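PDB 6NCW: beta-galacturonidase from Eisenbergiella tayi, which probably hydrolyses beta-galacturonide linkages, releasing galacturonic acid, as a retaining glycoside hydrolase of family 2. Local coordinates for residues K269-H281 against L303-D316. Residues are numbered along the deposited sequence; the frame is centred on the assembly and turned at random.
Sequences KLRIKGFCRHEDH and LGANSIRTVHYPND
With chi1 of 62°, Asn-306 holds its amide between its own backbone N and carbonyl carbon, facing the edge of strand 272-276, while the chain of Lys-273, bent at chi3 (-76°), crosses the Asn-306 side chain at about a right angle and delivers NZ to Gly-304 O. The amide then mimics a further strand residue: ND2 donates to Arg-271 O at 3.0 Å, almost straight and in the amide plane, and OD1 accepts Lys-273 N from above its carbonyl plane; the amide has a further partner in Asn-557. Parallel pairing takes over where this side chain stops, Phe-275 bonding to Ser-307 O and Arg-309 N, and Arg-277 N reaching Arg-309 O at 3.1 Å. On one side of the sheet Phe-275 meets Ala-305 CB at its ring edge; on the other, Cys-276 SG lies 3.7 Å from Arg-309 NH1. These are the first two strands of the TIM barrel, joined through helix 290-302 in a right-handed beta-alpha-beta crossover. Past the strands, Val-311 CG2 sits over one face of the His-278 ring in a CH-pi contact, 3.8 Å from the centroid. His-278 ND1 is hydrogen-bonded to Tyr-313 OH at 2.8 Å. Farther on, Glu-279 OE1 takes Asp-316 N on its syn lone pair at 2.9 Å, and OE2 forms a salt bridge with Arg-140. A cis peptide precedes His-312, a galacturonate-binding residue whose NE2 here bonds glycerol. Arg-309 is salt-bridged to Glu-333 and Glu-465 and hydrogen-bonded through NH2 to Asn-377; the strand pairing that fixes it is consistent with a second-shell role, holding sugar-binding Glu-465 and Asn-377 in place.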
# COMPACT_ATOMS: atom_id res chain seq x y z
N LYS A 269 -39.19 2.20 -22.40
CA LYS A 269 -38.80 3.12 -21.34
C LYS A 269 -37.43 2.72 -20.81
O LYS A 269 -37.29 1.71 -20.13
CB LYS A 269 -39.82 3.14 -20.20
CG LYS A 269 -41.19 3.64 -20.65
CD LYS A 269 -42.26 3.46 -19.57
CE LYS A 269 -43.61 4.02 -20.04
NZ LYS A 269 -44.50 4.40 -18.89
N LEU A 270 -36.43 3.55 -21.11
CA LEU A 270 -35.03 3.25 -20.80
C LEU A 270 -34.72 3.46 -19.31
O LEU A 270 -35.16 4.43 -18.70
CB LEU A 270 -34.15 4.16 -21.66
CG LEU A 270 -32.69 3.85 -21.88
CD1 LEU A 270 -32.50 2.44 -22.40
CD2 LEU A 270 -32.20 4.85 -22.89
N ARG A 271 -33.95 2.53 -18.74
CA ARG A 271 -33.31 2.72 -17.43
C ARG A 271 -31.80 2.86 -17.64
O ARG A 271 -31.16 1.95 -18.18
CB ARG A 271 -33.61 1.56 -16.48
CG ARG A 271 -32.89 1.73 -15.14
CD ARG A 271 -32.93 0.47 -14.27
NE ARG A 271 -34.27 0.18 -13.78
CZ ARG A 271 -35.06 -0.75 -14.31
NH1 ARG A 271 -34.63 -1.48 -15.33
NH2 ARG A 271 -36.28 -0.95 -13.82
N ILE A 272 -31.25 3.98 -17.20
CA ILE A 272 -29.82 4.26 -17.33
C ILE A 272 -29.07 3.68 -16.13
O ILE A 272 -29.35 4.04 -14.98
CB ILE A 272 -29.56 5.77 -17.48
CG1 ILE A 272 -30.19 6.27 -18.77
CG2 ILE A 272 -28.07 6.08 -17.50
CD1 ILE A 272 -29.62 5.61 -20.00
N LYS A 273 -28.12 2.78 -16.40
CA LYS A 273 -27.22 2.17 -15.41
C LYS A 273 -25.80 2.55 -15.84
O LYS A 273 -25.14 1.80 -16.56
CB LYS A 273 -27.39 0.64 -15.34
CG LYS A 273 -28.83 0.15 -15.09
CD LYS A 273 -28.87 -1.36 -14.85
CE LYS A 273 -28.71 -2.15 -16.14
NZ LYS A 273 -28.11 -3.51 -15.95
N GLY A 274 -25.30 3.70 -15.40
CA GLY A 274 -24.17 4.33 -16.04
C GLY A 274 -22.96 4.57 -15.15
O GLY A 274 -23.01 4.46 -13.91
N PHE A 275 -21.87 4.94 -15.83
CA PHE A 275 -20.65 5.43 -15.22
C PHE A 275 -20.22 6.73 -15.87
O PHE A 275 -20.22 6.85 -17.10
CB PHE A 275 -19.52 4.41 -15.32
CG PHE A 275 -19.54 3.39 -14.22
CD1 PHE A 275 -19.01 3.69 -12.97
CD2 PHE A 275 -20.09 2.13 -14.43
CE1 PHE A 275 -19.05 2.75 -11.94
CE2 PHE A 275 -20.12 1.19 -13.42
CZ PHE A 275 -19.60 1.50 -12.16
N CYS A 276 -19.84 7.69 -15.04
CA CYS A 276 -19.01 8.77 -15.53
C CYS A 276 -17.62 8.21 -15.78
O CYS A 276 -17.08 7.49 -14.93
CB CYS A 276 -18.97 9.91 -14.52
SG CYS A 276 -20.58 10.69 -14.21
N ARG A 277 -17.04 8.50 -16.94
CA ARG A 277 -15.68 8.04 -17.23
C ARG A 277 -14.90 9.15 -17.91
O ARG A 277 -15.29 9.61 -19.00
CB ARG A 277 -15.68 6.77 -18.09
CG ARG A 277 -14.28 6.31 -18.52
CD ARG A 277 -14.37 5.15 -19.51
NE ARG A 277 -13.08 4.78 -20.08
CZ ARG A 277 -12.53 5.35 -21.15
NH1 ARG A 277 -13.15 6.35 -21.77
NH2 ARG A 277 -11.34 4.94 -21.59
N HIS A 278 -13.81 9.57 -17.26
CA HIS A 278 -12.80 10.44 -17.85
C HIS A 278 -11.88 9.65 -18.78
O HIS A 278 -11.60 8.47 -18.55
CB HIS A 278 -11.93 11.08 -16.75
CG HIS A 278 -12.45 12.40 -16.26
ND1 HIS A 278 -12.46 13.53 -17.06
CD2 HIS A 278 -13.00 12.76 -15.08
CE1 HIS A 278 -12.99 14.53 -16.38
NE2 HIS A 278 -13.30 14.10 -15.17
N GLU A 279 -11.38 10.32 -19.81
CA GLU A 279 -10.24 9.81 -20.57
C GLU A 279 -8.98 10.07 -19.74
O GLU A 279 -8.30 11.10 -19.90
CB GLU A 279 -10.16 10.47 -21.95
CG GLU A 279 -11.35 10.11 -22.88
CD GLU A 279 -11.19 10.65 -24.32
OE1 GLU A 279 -11.74 10.04 -25.27
OE2 GLU A 279 -10.52 11.70 -24.49
N ASP A 280 -8.67 9.16 -18.82
CA ASP A 280 -7.48 9.33 -18.00
C ASP A 280 -6.91 7.97 -17.61
O ASP A 280 -7.66 7.02 -17.36
CB ASP A 280 -7.80 10.16 -16.76
CG ASP A 280 -6.54 10.66 -16.04
OD1 ASP A 280 -6.13 10.03 -15.05
OD2 ASP A 280 -5.96 11.69 -16.49
N HIS A 281 -5.58 7.87 -17.56
CA HIS A 281 -4.93 6.60 -17.27
C HIS A 281 -3.52 6.92 -16.82
O HIS A 281 -2.91 7.85 -17.37
CB HIS A 281 -4.93 5.68 -18.50
CG HIS A 281 -4.32 4.33 -18.27
ND1 HIS A 281 -2.97 4.15 -18.07
CD2 HIS A 281 -4.88 3.10 -18.27
CE1 HIS A 281 -2.72 2.85 -17.94
NE2 HIS A 281 -3.86 2.20 -18.04
N LEU A 303 -19.54 -4.74 -14.44
CA LEU A 303 -20.27 -4.09 -13.36
C LEU A 303 -21.78 -4.06 -13.59
O LEU A 303 -22.52 -3.71 -12.66
CB LEU A 303 -19.73 -2.68 -13.18
CG LEU A 303 -18.41 -2.63 -12.40
CD1 LEU A 303 -17.57 -1.41 -12.75
CD2 LEU A 303 -18.68 -2.67 -10.89
N GLY A 304 -22.26 -4.43 -14.78
CA GLY A 304 -23.67 -4.38 -15.09
C GLY A 304 -24.16 -3.11 -15.75
O GLY A 304 -25.36 -2.98 -15.99
N ALA A 305 -23.26 -2.18 -16.08
CA ALA A 305 -23.67 -0.91 -16.65
C ALA A 305 -24.14 -1.08 -18.09
O ALA A 305 -23.74 -2.01 -18.80
CB ALA A 305 -22.52 0.10 -16.60
N ASN A 306 -25.01 -0.17 -18.50
CA ASN A 306 -25.39 -0.11 -19.90
C ASN A 306 -25.06 1.23 -20.52
O ASN A 306 -25.41 1.47 -21.68
CB ASN A 306 -26.88 -0.44 -20.08
CG ASN A 306 -27.81 0.54 -19.38
OD1 ASN A 306 -27.41 1.65 -19.02
ND2 ASN A 306 -29.06 0.13 -19.18
N SER A 307 -24.40 2.13 -19.79
CA SER A 307 -24.24 3.47 -20.32
C SER A 307 -23.01 4.15 -19.73
O SER A 307 -22.59 3.86 -18.60
CB SER A 307 -25.50 4.29 -20.07
OG SER A 307 -25.42 5.55 -20.72
N ILE A 308 -22.42 5.05 -20.51
CA ILE A 308 -21.28 5.85 -20.10
C ILE A 308 -21.58 7.32 -20.41
O ILE A 308 -22.24 7.64 -21.40
CB ILE A 308 -19.98 5.40 -20.79
CG1 ILE A 308 -19.53 4.07 -20.22
CG2 ILE A 308 -18.88 6.45 -20.65
CD1 ILE A 308 -18.49 3.41 -21.04
N ARG A 309 -21.10 8.20 -19.53
CA ARG A 309 -21.20 9.64 -19.67
C ARG A 309 -19.77 10.18 -19.81
O ARG A 309 -18.92 9.91 -18.95
CB ARG A 309 -21.92 10.23 -18.45
CG ARG A 309 -21.88 11.73 -18.39
CD ARG A 309 -22.75 12.36 -17.31
NE ARG A 309 -22.45 13.79 -17.36
CZ ARG A 309 -22.00 14.52 -16.35
NH1 ARG A 309 -21.89 14.00 -15.13
NH2 ARG A 309 -21.70 15.80 -16.56
N THR A 310 -19.52 10.93 -20.88
CA THR A 310 -18.17 11.41 -21.23
C THR A 310 -17.81 12.68 -20.44
O THR A 310 -17.71 13.79 -20.98
CB THR A 310 -18.08 11.67 -22.73
OG1 THR A 310 -18.95 12.76 -23.08
CG2 THR A 310 -18.52 10.46 -23.56
N VAL A 311 -17.58 12.52 -19.14
CA VAL A 311 -17.13 13.66 -18.33
C VAL A 311 -15.71 14.06 -18.72
O VAL A 311 -14.82 13.21 -18.80
CB VAL A 311 -17.21 13.33 -16.83
CG1 VAL A 311 -18.67 13.13 -16.42
CG2 VAL A 311 -16.35 12.07 -16.49
N HIS A 312 -15.48 15.36 -18.97
CA HIS A 312 -16.49 16.40 -19.29
C HIS A 312 -16.10 17.00 -20.65
O HIS A 312 -15.79 18.20 -20.75
CB HIS A 312 -16.53 17.50 -18.24
CG HIS A 312 -16.95 17.03 -16.88
ND1 HIS A 312 -18.22 16.60 -16.60
CD2 HIS A 312 -16.25 16.91 -15.72
CE1 HIS A 312 -18.30 16.25 -15.32
NE2 HIS A 312 -17.12 16.44 -14.77
N TYR A 313 -16.08 16.18 -21.69
CA TYR A 313 -15.63 16.63 -22.99
C TYR A 313 -15.93 15.53 -24.00
O TYR A 313 -16.18 14.39 -23.61
CB TYR A 313 -14.11 16.94 -22.99
CG TYR A 313 -13.36 16.00 -22.10
CD1 TYR A 313 -13.21 14.67 -22.45
CD2 TYR A 313 -12.83 16.43 -20.88
CE1 TYR A 313 -12.57 13.79 -21.63
CE2 TYR A 313 -12.17 15.55 -20.05
CZ TYR A 313 -12.03 14.22 -20.43
OH TYR A 313 -11.38 13.32 -19.61
N PRO A 314 -15.91 15.84 -25.29
CA PRO A 314 -16.14 14.80 -26.29
C PRO A 314 -15.02 13.78 -26.25
O PRO A 314 -13.88 14.09 -25.90
CB PRO A 314 -16.17 15.58 -27.62
CG PRO A 314 -16.58 16.99 -27.21
CD PRO A 314 -15.87 17.19 -25.88
N ASN A 315 -15.37 12.54 -26.59
CA ASN A 315 -14.44 11.41 -26.55
C ASN A 315 -13.92 11.04 -27.93
O ASN A 315 -14.51 11.37 -28.96
CB ASN A 315 -15.11 10.18 -25.93
CG ASN A 315 -14.99 10.14 -24.41
OD1 ASN A 315 -14.85 11.20 -23.76
ND2 ASN A 315 -15.01 8.93 -23.84
N ASP A 316 -12.78 10.35 -27.92
CA ASP A 316 -12.22 9.64 -29.06
C ASP A 316 -13.28 8.84 -29.82
O ASP A 316 -14.00 8.02 -29.24
CB ASP A 316 -11.12 8.70 -28.56
CG ASP A 316 -10.19 8.21 -29.67
OD1 ASP A 316 -9.02 7.92 -29.34
OD2 ASP A 316 -10.63 8.10 -30.85
O HOH W 1 -14.54 11.31 -20.90
O HOH W 2 -15.55 7.86 -21.39
O HOH W 3 -8.72 13.54 -19.44